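Local coordinates for protein single-stranded-DNA-specific exonuclease RecJ (Thermus thermophilus, PDB 2ZXR) that degrades single-stranded DNA exonucleolytically in the 5' to 3' direction, using divalent metal ions such as magnesium or manganese as cofactor, at residues A[369-372]-A[373-377]. Numbering follows the deposited sequence.
Sequences VRSL and APISA
Ile-375 turns back on Leu-372 and Ser-371 in a type II' beta turn, Leu-372 to Ile-375, that reverses the chain as it leaves strand 366-370 of the DHHA1 domain and leads it into helix 377-383. Two hydrogen bonds draw the limbs of this reversal together. Across the turn, Ile-375 N donates to Leu-372 O at 3.0 Å, a moderately bent bond (148° at the hydrogen). Ala-373 occupies the first corner with a positive phi of 56°, a backbone shape unusual for a residue bearing a CB, and Pro-374 follows at the second. One step further out, the hydroxyl of Ser-371 donates to the carbonyl of Ile-375; the 2.5 Å between OG and O is unusually close for a hydroxyl-carbonyl pair, and the exact length should be read with caution. Ser-371 OG lies opposite the backbone N across the CA-CB bond (chi1 -169°), which carries the hydroxyl to the returning limb, where CB and CG2 of Ile-375 lie beside it. A further bond is local to the strand: Arg-370 NH1 reaches Val-369 O at 2.8 Å from above the carbonyl plane, while the oxygen lies close to the guanidinium plane.

At the N-cap position, Ser-376 turns its CB away from the strand, and OG makes a weak hydrogen bond to Glu-379 N in the first turn of the helix. Pro-358 lies against both Ser-371 and Ile-375, while Ile-375 also reaches Tyr-417 and Ala-418 of helix 407-419. Apolar contacts continue the pairing toward the helix. The methyl of Ala-377 faces the strand and rests against two side chains there, 4.0 Å from Ser-371 CB and 3.7 Å from Val-369 CG1.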
loop_
_atom_site.group_PDB
_atom_site.type_symbol
_atom_site.label_atom_id
_atom_site.label_comp_id
_atom_site.label_asym_id
_atom_site.label_seq_id
_atom_site.Cartn_x
_atom_site.Cartn_y
_atom_site.Cartn_z
ATOM N N VAL A 369 -2.569 -21.704 2.822
ATOM C CA VAL A 369 -2.256 -21.265 1.469
ATOM C C VAL A 369 -2.167 -19.736 1.408
ATOM O O VAL A 369 -2.976 -19.048 2.022
ATOM C CB VAL A 369 -3.377 -21.633 0.454
ATOM C CG1 VAL A 369 -2.929 -21.229 -0.946
ATOM C CG2 VAL A 369 -3.707 -23.142 0.501
ATOM N N ARG A 370 -1.172 -19.225 0.687
ATOM C CA ARG A 370 -1.034 -17.805 0.426
ATOM C C ARG A 370 -0.835 -17.808 -1.069
ATOM O O ARG A 370 -0.028 -18.580 -1.592
ATOM C CB ARG A 370 0.191 -17.171 1.126
ATOM C CG ARG A 370 0.038 -17.039 2.658
ATOM C CD ARG A 370 -1.145 -16.133 3.058
ATOM N NE ARG A 370 -1.370 -16.102 4.511
ATOM C CZ ARG A 370 -2.023 -17.039 5.205
ATOM N NH1 ARG A 370 -2.553 -18.112 4.602
ATOM N NH2 ARG A 370 -2.129 -16.919 6.524
ATOM N N SER A 371 -1.581 -16.972 -1.769
ATOM C CA SER A 371 -1.456 -16.914 -3.205
ATOM C C SER A 371 -1.491 -15.470 -3.687
ATOM O O SER A 371 -1.649 -14.531 -2.894
ATOM C CB SER A 371 -2.594 -17.704 -3.865
ATOM O OG SER A 371 -2.356 -17.876 -5.262
ATOM N N LEU A 372 -1.352 -15.305 -5.000
ATOM C CA LEU A 372 -1.346 -13.980 -5.610
ATOM C C LEU A 372 -1.670 -14.123 -7.076
ATOM O O LEU A 372 -1.961 -15.209 -7.564
ATOM C CB LEU A 372 0.060 -13.372 -5.549
ATOM C CG LEU A 372 1.099 -13.947 -6.537
ATOM C CD1 LEU A 372 2.396 -13.121 -6.464
ATOM C CD2 LEU A 372 1.424 -15.424 -6.215
ATOM N N ALA A 373 -1.593 -12.989 -7.760
ATOM C CA ALA A 373 -1.720 -12.916 -9.210
ATOM C C ALA A 373 -2.967 -13.489 -9.799
ATOM O O ALA A 373 -4.073 -13.145 -9.347
ATOM C CB ALA A 373 -0.525 -13.559 -9.811
ATOM N N PRO A 374 -2.841 -14.348 -10.835
ATOM C CA PRO A 374 -4.148 -14.811 -11.283
ATOM C C PRO A 374 -4.489 -16.136 -10.622
ATOM O O PRO A 374 -5.389 -16.834 -11.065
ATOM C CB PRO A 374 -3.954 -14.950 -12.780
ATOM C CG PRO A 374 -2.566 -15.519 -12.860
ATOM C CD PRO A 374 -1.812 -14.660 -11.854
ATOM N N ILE A 375 -3.768 -16.505 -9.570
ATOM C CA ILE A 375 -4.090 -17.779 -8.947
ATOM C C ILE A 375 -4.799 -17.639 -7.633
ATOM O O ILE A 375 -4.245 -17.132 -6.655
ATOM C CB ILE A 375 -2.862 -18.647 -8.746
ATOM C CG1 ILE A 375 -2.161 -18.843 -10.086
ATOM C CG2 ILE A 375 -3.281 -20.001 -8.162
ATOM C CD1 ILE A 375 -0.910 -19.626 -9.965
ATOM N N SER A 376 -6.036 -18.114 -7.637
ATOM C CA SER A 376 -6.897 -18.092 -6.477
ATOM C C SER A 376 -6.582 -19.245 -5.523
ATOM O O SER A 376 -6.593 -20.431 -5.911
ATOM C CB SER A 376 -8.356 -18.164 -6.922
ATOM O OG SER A 376 -9.203 -18.364 -5.807
ATOM N N ALA A 377 -6.306 -18.874 -4.275
ATOM C CA ALA A 377 -5.985 -19.814 -3.224
ATOM C C ALA A 377 -7.080 -20.860 -3.035
ATOM O O ALA A 377 -6.831 -22.069 -3.166
ATOM C CB ALA A 377 -5.749 -19.064 -1.901
#